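Local coordinates for endoglucanase (Humicola insolens, PDB 1DYS), which hydrolyses internal beta-1,4-glucosidic linkages of cellulose as a glycoside hydrolase of family 6, contributing to the recycling of plant biomass, at residues A253-Q256 against P260-F263; H176-V181 against N302-V307; Q26-L29 against T35-A38; S19-T24 against Y42-V47. One frame throughout, in Å; residues are numbered along the deposited sequence. Where two conformers were deposited one is given.

How the interactions relate
The four contacts fall into two groups. Interactions 1 and 2 belong to the alpha/beta barrel: interaction 2 is buried inside it, interaction 1 lies at a helix-to-strand turn. Their centres are 11 Å apart. They touch, and both reach the parallel sheet in which strands 262-266 and 303-307 are neighbours. Interactions 3 and 4 share helix 15-29 and helix 34-46, with centres 10 Å apart. Along the chain, interaction 3 falls between the two segments of interaction 4, and both are complete before interactions 2 and 1 begin. Interaction 1 in turn lies between the segments of interaction 2. The first pair ties neighbouring parts of the barrel together, while the second holds the two arms of a hairpin outside it.

Interaction 1: residues A253-Q256 against P260-F263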
loop_
_atom_site.group_PDB
_atom_site.type_symbol
_atom_site.label_atom_id
_atom_site.label_comp_id
_atom_site.label_asym_id
_atom_site.label_seq_id
_atom_site.Cartn_x
_atom_site.Cartn_y
_atom_site.Cartn_z
ATOM N N ALA A 253 17.260 -24.512 20.825
ATOM C CA ALA A 253 16.856 -25.397 19.761
ATOM C C ALA A 253 17.870 -25.318 18.620
ATOM O O ALA A 253 18.229 -26.356 18.066
ATOM C CB ALA A 253 15.473 -25.090 19.210
ATOM N N MET A 254 18.319 -24.119 18.263
ATOM C CA MET A 254 19.306 -23.951 17.212
ATOM C C MET A 254 20.654 -24.568 17.534
ATOM O O MET A 254 21.343 -25.126 16.689
ATOM C CB MET A 254 19.510 -22.449 16.930
ATOM C CG MET A 254 18.217 -21.804 16.446
ATOM S SD MET A 254 17.706 -22.278 14.765
ATOM C CE MET A 254 16.147 -21.366 14.733
ATOM N N ARG A 255 21.084 -24.348 18.770
ATOM C CA ARG A 255 22.369 -24.828 19.266
ATOM C C ARG A 255 22.553 -26.321 19.126
ATOM O O ARG A 255 23.587 -26.832 18.697
ATOM C CB ARG A 255 22.421 -24.398 20.744
ATOM C CG ARG A 255 23.621 -24.991 21.462
ATOM C CD ARG A 255 23.767 -24.354 22.825
ATOM N NE ARG A 255 23.897 -22.901 22.738
ATOM C CZ ARG A 255 23.030 -22.038 23.231
ATOM N NH1 ARG A 255 21.922 -22.483 23.823
ATOM N NH2 ARG A 255 23.189 -20.735 23.135
ATOM N N GLN A 256 21.507 -27.089 19.431
ATOM C CA GLN A 256 21.435 -28.520 19.350
ATOM C C GLN A 256 21.465 -29.043 17.919
ATOM O O GLN A 256 21.661 -30.240 17.680
ATOM C CB GLN A 256 20.137 -29.044 19.978
ATOM C CG GLN A 256 20.167 -29.180 21.480
ATOM C CD GLN A 256 21.530 -29.629 21.988
ATOM O OE1 GLN A 256 22.145 -28.922 22.780
ATOM N NE2 GLN A 256 22.008 -30.754 21.479
ATOM N N PRO A 260 23.104 -20.961 14.145
ATOM C CA PRO A 260 23.227 -19.692 14.826
ATOM C C PRO A 260 22.164 -19.494 15.893
ATOM O O PRO A 260 21.110 -20.106 15.887
ATOM C CB PRO A 260 23.209 -18.552 13.795
ATOM C CG PRO A 260 22.853 -19.277 12.538
ATOM C CD PRO A 260 22.976 -20.768 12.690
ATOM N N THR A 261 22.506 -18.673 16.880
ATOM C CA THR A 261 21.654 -18.476 18.048
ATOM C C THR A 261 21.273 -17.051 18.419
ATOM O O THR A 261 20.404 -16.911 19.294
ATOM C CB THR A 261 22.499 -18.972 19.272
ATOM O OG1 THR A 261 23.766 -18.307 19.269
ATOM C CG2 THR A 261 22.736 -20.471 19.214
ATOM N N GLN A 262 21.888 -16.022 17.898
ATOM C CA GLN A 262 21.815 -14.667 18.397
ATOM C C GLN A 262 20.619 -13.830 17.959
ATOM O O GLN A 262 20.313 -13.836 16.788
ATOM C CB GLN A 262 23.101 -13.890 18.100
ATOM C CG GLN A 262 24.335 -14.599 18.675
ATOM C CD GLN A 262 24.237 -14.790 20.188
ATOM O OE1 GLN A 262 24.073 -15.907 20.650
ATOM N NE2 GLN A 262 24.302 -13.719 20.963
ATOM N N PHE A 263 20.000 -13.114 18.903
ATOM C CA PHE A 263 18.804 -12.345 18.562
ATOM C C PHE A 263 18.991 -10.837 18.628
ATOM O O PHE A 263 19.786 -10.313 19.385
ATOM C CB PHE A 263 17.680 -12.616 19.594
ATOM C CG PHE A 263 16.846 -13.813 19.268
ATOM C CD1 PHE A 263 17.403 -15.083 19.333
ATOM C CD2 PHE A 263 15.552 -13.725 18.777
ATOM C CE1 PHE A 263 16.692 -16.198 18.996
ATOM C CE2 PHE A 263 14.819 -14.838 18.468
ATOM C CZ PHE A 263 15.372 -16.117 18.555
HETATM O O HOH W 1 24.826 -17.825 22.798
#
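Pro260 meets Met254 where helix 243-255 turns into strand 262-266, one of the helix-to-strand connections of the family 6 alpha/beta barrel. Its carbonyl makes the contact: Pro260 O lies 3.0 Å from Met254 CB and 3.4 Å from Met254 CG. This is a tight approach of an oxygen to apolar carbons. Pro260 O is buried here and has no hydrogen-bond partner. The Met254 chain then bends about its CB-CG bond (chi2 -71°), and its end leaves the loop for Ala197 and Val200 of helix 190-207.

Next comes Thr261, whose methyl does the touching. Thr261 CG2 sits over one face of the Arg255 guanidinium, 4.0 Å from Arg255 NH2. Arg255 starts out extended and bends only at chi3 (-57°), which brings its flat end over the methyl. Thr261 OG1 donates to Gln262 OE1 at 2.8 Å, in the carbonyl plane and on a lone pair.

Gln262 opens the strand and points its CB away from the helix, but its amide oxygen is bridged back to it. Water 1 donates to Gln262 OE1 at 3.0 Å. The same water lies in the guanidinium plane, at its edge, and accepts a weak bond from Arg255 NH2 at 3.4 Å.

Interaction 2: residues H176-V181 against N302-V307; sequences HLYLDV and NVDAIV
Tyr178 reaches across the inside of the parallel barrel to Asp304. Its strand, 175-180, is not a neighbour of strand 303-307 in the sheet. Strands 215-218 and 262-266 come between them. Tyr178 CA and Asp304 CA are 10.5 Å apart, and the tyrosine side chain spans most of that gap.

From CB the chain sets out toward the other strand. CG lies anti to the carbonyl carbon (chi1 -68°), and this aims the ring at Asp304. The body of the ring packs among Pro5, Phe6 and Ile264. Nearer the tip, Tyr178 CE1 and CZ each lie 3.6 Å from Asp304 OD2. The hydroxyl completes the contact. Tyr178 OH donates to Asp304 OD2 at 2.7 Å.

The acceptor lies at the ring edge, in the ring plane. The carboxylate stands nearly upright to that plane, at 88°. The donor reaches OD2 on its anti side, 19° out of the carboxylate plane.

Asp304 is held by other groups too. OD2 also forms a salt bridge with Arg214 NE, and OD1 accepts a bond from Gln262 NE2. Three donors from different parts of the core thus converge on one buried carboxylate. They probably stabilise its negative charge and restrict its rotation.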
loop_
_atom_site.group_PDB
_atom_site.type_symbol
_atom_site.label_atom_id
_atom_site.label_comp_id
_atom_site.label_asym_id
_atom_site.label_seq_id
_atom_site.Cartn_x
_atom_site.Cartn_y
_atom_site.Cartn_z
ATOM N N HIS A 176 25.569 -7.959 8.644
ATOM C CA HIS A 176 25.155 -8.883 9.689
ATOM C C HIS A 176 23.679 -9.237 9.545
ATOM O O HIS A 176 22.848 -8.351 9.631
ATOM C CB HIS A 176 25.431 -8.228 11.050
ATOM C CG HIS A 176 26.853 -7.707 11.061
ATOM N ND1 HIS A 176 27.932 -8.554 11.269
ATOM C CD2 HIS A 176 27.333 -6.479 10.813
ATOM C CE1 HIS A 176 29.027 -7.802 11.179
ATOM N NE2 HIS A 176 28.712 -6.557 10.909
ATOM N N LEU A 177 23.441 -10.493 9.195
ATOM C CA LEU A 177 22.079 -10.910 8.862
ATOM C C LEU A 177 21.343 -11.494 10.030
ATOM O O LEU A 177 21.827 -12.377 10.727
ATOM C CB LEU A 177 22.150 -11.906 7.700
ATOM C CG LEU A 177 22.822 -11.393 6.421
ATOM C CD1 LEU A 177 22.914 -12.514 5.388
ATOM C CD2 LEU A 177 22.074 -10.201 5.843
ATOM N N TYR A 178 20.099 -11.017 10.229
ATOM C CA TYR A 178 19.222 -11.518 11.269
ATOM C C TYR A 178 17.942 -11.969 10.593
ATOM O O TYR A 178 17.172 -11.161 10.049
ATOM C CB TYR A 178 18.968 -10.415 12.310
ATOM C CG TYR A 178 20.191 -10.039 13.150
ATOM C CD1 TYR A 178 20.453 -10.761 14.317
ATOM C CD2 TYR A 178 21.035 -9.024 12.781
ATOM C CE1 TYR A 178 21.541 -10.425 15.116
ATOM C CE2 TYR A 178 22.143 -8.694 13.544
ATOM C CZ TYR A 178 22.381 -9.403 14.697
ATOM O OH TYR A 178 23.478 -9.020 15.426
ATOM N N LEU A 179 17.677 -13.261 10.552
ATOM C CA LEU A 179 16.500 -13.855 9.917
ATOM C C LEU A 179 15.312 -13.791 10.853
ATOM O O LEU A 179 15.359 -14.233 12.010
ATOM C CB LEU A 179 16.871 -15.285 9.472
ATOM C CG LEU A 179 15.803 -16.134 8.821
ATOM C CD1 LEU A 179 15.310 -15.480 7.528
ATOM C CD2 LEU A 179 16.366 -17.534 8.524
ATOM N N ASP A 180 14.218 -13.184 10.356
ATOM C CA ASP A 180 13.096 -12.924 11.267
ATOM C C ASP A 180 12.396 -14.181 11.697
ATOM O O ASP A 180 12.201 -15.064 10.867
ATOM C CB ASP A 180 12.108 -11.931 10.582
ATOM C CG ASP A 180 11.109 -11.591 11.681
ATOM O OD1 ASP A 180 11.481 -10.816 12.532
ATOM O OD2 ASP A 180 10.006 -12.141 11.692
ATOM N N VAL A 181 12.117 -14.327 13.003
ATOM C CA VAL A 181 11.354 -15.452 13.504
ATOM C C VAL A 181 10.134 -14.973 14.294
ATOM O O VAL A 181 9.668 -15.580 15.264
ATOM C CB VAL A 181 12.208 -16.459 14.308
ATOM C CG1 VAL A 181 13.336 -16.996 13.455
ATOM C CG2 VAL A 181 12.889 -15.739 15.479
ATOM N N ASN A 302 22.107 -14.770 24.570
ATOM C CA ASN A 302 21.526 -15.066 23.279
ATOM C C ASN A 302 20.983 -13.823 22.599
ATOM O O ASN A 302 20.486 -13.969 21.483
ATOM C CB ASN A 302 20.331 -16.016 23.511
ATOM C CG ASN A 302 20.788 -17.256 24.282
ATOM O OD1 ASN A 302 20.277 -17.581 25.354
ATOM N ND2 ASN A 302 21.737 -17.936 23.673
ATOM N N VAL A 303 21.020 -12.688 23.263
ATOM C CA VAL A 303 20.411 -11.482 22.671
ATOM C C VAL A 303 21.501 -10.438 22.455
ATOM O O VAL A 303 22.008 -9.816 23.384
ATOM C CB VAL A 303 19.264 -10.945 23.540
ATOM C CG1 VAL A 303 18.618 -9.719 22.876
ATOM C CG2 VAL A 303 18.154 -11.976 23.746
ATOM N N ASP A 304 21.919 -10.256 21.199
ATOM C CA ASP A 304 22.869 -9.252 20.827
ATOM C C ASP A 304 22.454 -7.814 21.193
ATOM O O ASP A 304 23.245 -6.965 21.600
ATOM C CB ASP A 304 23.166 -9.213 19.315
ATOM C CG ASP A 304 24.086 -10.308 18.826
ATOM O OD1 ASP A 304 24.820 -10.920 19.627
ATOM O OD2 ASP A 304 24.101 -10.577 17.600
ATOM N N ALA A 305 21.189 -7.466 20.965
ATOM C CA ALA A 305 20.783 -6.093 21.241
ATOM C C ALA A 305 19.271 -5.941 21.279
ATOM O O ALA A 305 18.529 -6.735 20.686
ATOM C CB ALA A 305 21.351 -5.144 20.178
ATOM N N ILE A 306 18.847 -4.945 22.036
ATOM C CA ILE A 306 17.455 -4.488 21.968
ATOM C C ILE A 306 17.517 -3.366 20.941
ATOM O O ILE A 306 18.454 -2.567 20.972
ATOM C CB ILE A 306 16.868 -3.978 23.311
ATOM C CG1 ILE A 306 16.655 -5.215 24.185
ATOM C CG2 ILE A 306 15.585 -3.179 23.058
ATOM C CD1 ILE A 306 16.499 -5.025 25.671
ATOM N N VAL A 307 16.672 -3.399 19.908
ATOM C CA VAL A 307 16.623 -2.382 18.875
ATOM C C VAL A 307 15.195 -1.869 18.693
ATOM O O VAL A 307 14.238 -2.347 19.349
ATOM C CB VAL A 307 17.130 -2.949 17.505
ATOM C CG1 VAL A 307 18.609 -3.318 17.605
ATOM C CG2 VAL A 307 16.259 -4.154 17.139
#

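Interaction 3: residues Q26-L29 against T35-A38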
loop_
_atom_site.group_PDB
_atom_site.type_symbol
_atom_site.label_atom_id
_atom_site.label_comp_id
_atom_site.label_asym_id
_atom_site.label_seq_id
_atom_site.Cartn_x
_atom_site.Cartn_y
_atom_site.Cartn_z
ATOM N N GLN A 26 5.633 19.033 17.661
ATOM C CA GLN A 26 4.781 20.231 17.565
ATOM C C GLN A 26 3.457 20.092 18.301
ATOM O O GLN A 26 3.004 21.042 18.971
ATOM C CB GLN A 26 4.487 20.492 16.072
ATOM C CG GLN A 26 5.744 20.944 15.315
ATOM C CD GLN A 26 5.563 20.870 13.817
ATOM O OE1 GLN A 26 6.495 20.882 13.010
ATOM N NE2 GLN A 26 4.330 20.768 13.331
ATOM N N ALA A 27 2.764 18.954 18.239
ATOM C CA ALA A 27 1.478 18.758 18.901
ATOM C C ALA A 27 1.581 18.914 20.407
ATOM O O ALA A 27 0.798 19.633 21.050
ATOM C CB ALA A 27 0.868 17.405 18.533
ATOM N N PHE A 28 2.590 18.307 21.026
ATOM C CA PHE A 28 2.801 18.433 22.459
ATOM C C PHE A 28 3.109 19.892 22.802
ATOM O O PHE A 28 2.463 20.435 23.697
ATOM C CB PHE A 28 3.947 17.542 22.939
ATOM C CG PHE A 28 3.538 16.115 23.171
ATOM C CD1 PHE A 28 2.462 15.770 23.974
ATOM C CD2 PHE A 28 4.246 15.119 22.502
ATOM C CE1 PHE A 28 2.108 14.440 24.149
ATOM C CE2 PHE A 28 3.894 13.784 22.698
ATOM C CZ PHE A 28 2.854 13.445 23.505
ATOM N N LEU A 29 4.011 20.532 22.057
ATOM C CA LEU A 29 4.318 21.936 22.333
ATOM C C LEU A 29 3.051 22.794 22.338
ATOM O O LEU A 29 2.822 23.581 23.272
ATOM C CB LEU A 29 5.275 22.494 21.306
ATOM C CG LEU A 29 6.764 22.544 21.496
ATOM C CD1 LEU A 29 7.395 23.411 20.430
ATOM C CD2 LEU A 29 7.169 22.944 22.891
ATOM N N THR A 35 7.328 18.623 28.610
ATOM C CA THR A 35 7.868 17.353 29.073
ATOM C C THR A 35 7.778 16.295 27.977
ATOM O O THR A 35 8.770 15.623 27.672
ATOM C CB THR A 35 7.178 16.854 30.344
ATOM O OG1 THR A 35 7.557 17.732 31.430
ATOM C CG2 THR A 35 7.631 15.446 30.704
ATOM N N ASN A 36 6.603 16.159 27.382
ATOM C CA ASN A 36 6.514 15.179 26.274
ATOM C C ASN A 36 7.115 15.700 24.994
ATOM O O ASN A 36 7.588 14.868 24.182
ATOM C CB ASN A 36 5.070 14.704 26.125
ATOM C CG ASN A 36 4.636 13.717 27.164
ATOM O OD1 ASN A 36 5.220 12.649 27.384
ATOM N ND2 ASN A 36 3.502 13.966 27.852
ATOM N N ALA A 37 7.176 17.000 24.730
ATOM C CA ALA A 37 7.827 17.511 23.527
ATOM C C ALA A 37 9.314 17.145 23.569
ATOM O O ALA A 37 9.907 16.750 22.572
ATOM C CB ALA A 37 7.684 19.032 23.444
ATOM N N ALA A 38 9.891 17.229 24.760
ATOM C CA ALA A 38 11.297 16.917 24.991
ATOM C C ALA A 38 11.547 15.417 24.799
ATOM O O ALA A 38 12.599 15.039 24.282
ATOM C CB ALA A 38 11.671 17.322 26.414
#
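Phe28 and Ala37 bring the two helices close, with their CA atoms 5.2 Å apart. Segment 26-29 is the last turn of helix 15-29, and segment 35-38 lies at the start of helix 34-46. A short turn joins them into an alpha-helical hairpin. Such a close backbone approach goes with the small side chain of Ala37. Ala37 CB touches Phe28 CB at 4.1 Å and Leu29 CD2 at 4.0 Å. Phe28 CB also rests against the backbone, 3.7 Å from Ala37 N.

The aromatic ring makes the main contact. Chi1 of Phe28 (-82°) sends the ring toward Asn36, and the turn about CB-CG presents a face to it. Asn36 CB stands over the ring centre in a CH-pi contact, 3.4 Å from the centroid and 5° off the normal. The amide plane of Asn36 is tilted 31° from the ring. Thr339 of helix 332-340 touches both residues.

A serine in place of Phe28 would probably leave a gap under Asn36 CB and take away the ring's contact with Thr339.

The polar end of Asn36, near the ring's rim, is hydrogen-bonded to Asp33 and Lys39. The ring contact is thus dispersion and CH-pi, with no hydrogen bond between the segments.

Interaction 4: residues S19-T24 against Y42-V47; sequences SKLDQT and YVQEKV
Leu21 and Val43 meet between the two arms of an antiparallel alpha-helical hairpin. The axes of helix segments 19-24 and 42-46 run 163° apart in direction and approach to 9.5 Å. Both side chains point toward the opposite helix and cross at about a right angle. The branch Leu21 CD1 touches Val43 CG1 at 3.6 Å. Trp330 and Val40 also pack on Leu21.

Gln44 covers the flank of this apolar pair. Its CG lies anti to the carbonyl carbon, and the chain then runs extended toward helix 15-29. On the way Gln44 CG rests 3.8 Å from Leu21 CB. The Gln44 and Asp22 side chains cross at about a right angle, yet the amide and carboxylate planes are only 36° apart. An alanine in place of Gln44 is likely to leave Asp22 without its cross-helix donor and to uncover the side of Leu21.

Lys20 forms a salt bridge with Glu314, a probable substrate-binding residue, which puts this helix near the substrate site. The backbone O of Gln44 accepts a bond from Ser18 OG, a second tie between the arms.

Gln44 NE2 donates to the anti lone pair of Asp22 OD1 at 2.9 Å and 174°, with the oxygen almost in the amide plane.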
loop_
_atom_site.group_PDB
_atom_site.type_symbol
_atom_site.label_atom_id
_atom_site.label_comp_id
_atom_site.label_asym_id
_atom_site.label_seq_id
_atom_site.Cartn_x
_atom_site.Cartn_y
_atom_site.Cartn_z
ATOM N N SER A 19 11.826 12.921 11.026
ATOM C CA SER A 19 11.090 14.036 10.434
ATOM C C SER A 19 9.599 13.977 10.746
ATOM O O SER A 19 8.968 14.976 11.114
ATOM C CB SER A 19 11.338 14.086 8.914
ATOM O OG SER A 19 12.694 14.361 8.658
ATOM N N LYS A 20 9.038 12.765 10.641
ATOM C CA LYS A 20 7.621 12.581 10.907
ATOM C C LYS A 20 7.267 12.886 12.360
ATOM O O LYS A 20 6.216 13.461 12.654
ATOM C CB LYS A 20 7.210 11.147 10.565
ATOM C CG LYS A 20 7.440 10.836 9.076
ATOM C CD LYS A 20 6.893 9.442 8.851
ATOM C CE LYS A 20 7.455 8.708 7.681
ATOM N NZ LYS A 20 6.733 7.424 7.459
ATOM N N LEU A 21 8.157 12.589 13.283
ATOM C CA LEU A 21 7.978 12.861 14.699
ATOM C C LEU A 21 7.925 14.351 15.018
ATOM O O LEU A 21 7.447 14.699 16.099
ATOM C CB LEU A 21 9.124 12.246 15.523
ATOM C CG LEU A 21 8.895 10.756 15.734
ATOM C CD1 LEU A 21 10.163 10.064 16.255
ATOM C CD2 LEU A 21 7.735 10.460 16.684
ATOM N N ASP A 22 8.469 15.165 14.116
ATOM C CA ASP A 22 8.342 16.616 14.361
ATOM C C ASP A 22 6.887 17.006 14.550
ATOM O O ASP A 22 6.553 17.834 15.412
ATOM C CB ASP A 22 8.989 17.445 13.254
ATOM C CG ASP A 22 9.713 18.636 13.853
ATOM O OD1 ASP A 22 10.599 18.374 14.692
ATOM O OD2 ASP A 22 9.379 19.795 13.490
ATOM N N GLN A 23 5.956 16.379 13.808
ATOM C CA GLN A 23 4.538 16.664 14.003
ATOM C C GLN A 23 4.142 16.386 15.443
ATOM O O GLN A 23 3.397 17.154 16.067
ATOM C CB GLN A 23 3.683 15.791 13.070
ATOM C CG GLN A 23 2.189 16.026 13.265
ATOM C CD GLN A 23 1.343 15.379 12.186
ATOM O OE1 GLN A 23 0.114 15.522 12.210
ATOM N NE2 GLN A 23 1.941 14.677 11.240
ATOM N N THR A 24 4.670 15.281 16.011
ATOM C CA THR A 24 4.323 14.920 17.384
ATOM C C THR A 24 4.864 15.935 18.368
ATOM O O THR A 24 4.203 16.338 19.317
ATOM C CB THR A 24 4.841 13.496 17.740
ATOM O OG1 THR A 24 4.580 12.647 16.603
ATOM C CG2 THR A 24 4.127 12.918 18.938
ATOM N N TYR A 42 14.065 13.636 22.092
ATOM C CA TYR A 42 14.985 12.601 22.552
ATOM C C TYR A 42 14.926 11.468 21.513
ATOM O O TYR A 42 15.965 11.124 20.976
ATOM C CB TYR A 42 14.686 12.037 23.936
ATOM C CG TYR A 42 15.586 10.935 24.451
ATOM C CD1 TYR A 42 15.460 9.626 24.050
ATOM C CD2 TYR A 42 16.594 11.220 25.374
ATOM C CE1 TYR A 42 16.281 8.614 24.518
ATOM C CE2 TYR A 42 17.418 10.213 25.865
ATOM C CZ TYR A 42 17.261 8.916 25.437
ATOM O OH TYR A 42 18.094 7.932 25.927
ATOM N N VAL A 43 13.697 11.033 21.228
ATOM C CA VAL A 43 13.595 9.987 20.189
ATOM C C VAL A 43 14.140 10.482 18.869
ATOM O O VAL A 43 14.779 9.723 18.118
ATOM C CB VAL A 43 12.131 9.508 20.050
ATOM C CG1 VAL A 43 11.957 8.459 18.945
ATOM C CG2 VAL A 43 11.658 8.976 21.390
ATOM N N GLN A 44 13.866 11.739 18.468
ATOM C CA GLN A 44 14.306 12.243 17.182
ATOM C C GLN A 44 15.818 12.244 16.943
ATOM O O GLN A 44 16.271 12.006 15.819
ATOM C CB GLN A 44 13.842 13.712 16.962
ATOM C CG GLN A 44 12.351 13.806 16.657
ATOM C CD GLN A 44 11.943 15.263 16.478
ATOM O OE1 GLN A 44 12.014 16.029 17.431
ATOM N NE2 GLN A 44 11.524 15.659 15.277
ATOM N N GLU A 45 16.566 12.520 18.000
ATOM C CA GLU A 45 18.008 12.655 17.868
ATOM C C GLU A 45 18.797 11.499 18.416
ATOM O O GLU A 45 19.946 11.327 17.979
ATOM C CB GLU A 45 18.434 13.903 18.645
ATOM C CG GLU A 45 17.654 15.146 18.296
ATOM C CD GLU A 45 18.432 16.417 18.541
ATOM O OE1 GLU A 45 19.229 16.453 19.500
ATOM O OE2 GLU A 45 18.245 17.394 17.788
ATOM N N LYS A 46 18.278 10.779 19.394
ATOM C CA LYS A 46 19.089 9.768 20.044
ATOM C C LYS A 46 18.624 8.342 19.955
ATOM O O LYS A 46 19.273 7.493 20.593
ATOM C CB LYS A 46 19.224 10.130 21.546
ATOM C CG LYS A 46 20.037 11.400 21.754
ATOM C CD LYS A 46 19.378 12.296 22.795
ATOM C CE LYS A 46 20.258 13.495 23.099
ATOM N NZ LYS A 46 20.226 14.577 22.067
ATOM N N VAL A 47 17.505 8.053 19.272
ATOM C CA VAL A 47 17.053 6.652 19.323
ATOM C C VAL A 47 17.084 6.048 17.916
ATOM O O VAL A 47 16.392 6.623 17.083
ATOM C CB VAL A 47 15.633 6.597 19.892
ATOM C CG1 VAL A 47 15.007 5.222 19.820
ATOM C CG2 VAL A 47 15.622 6.997 21.392
#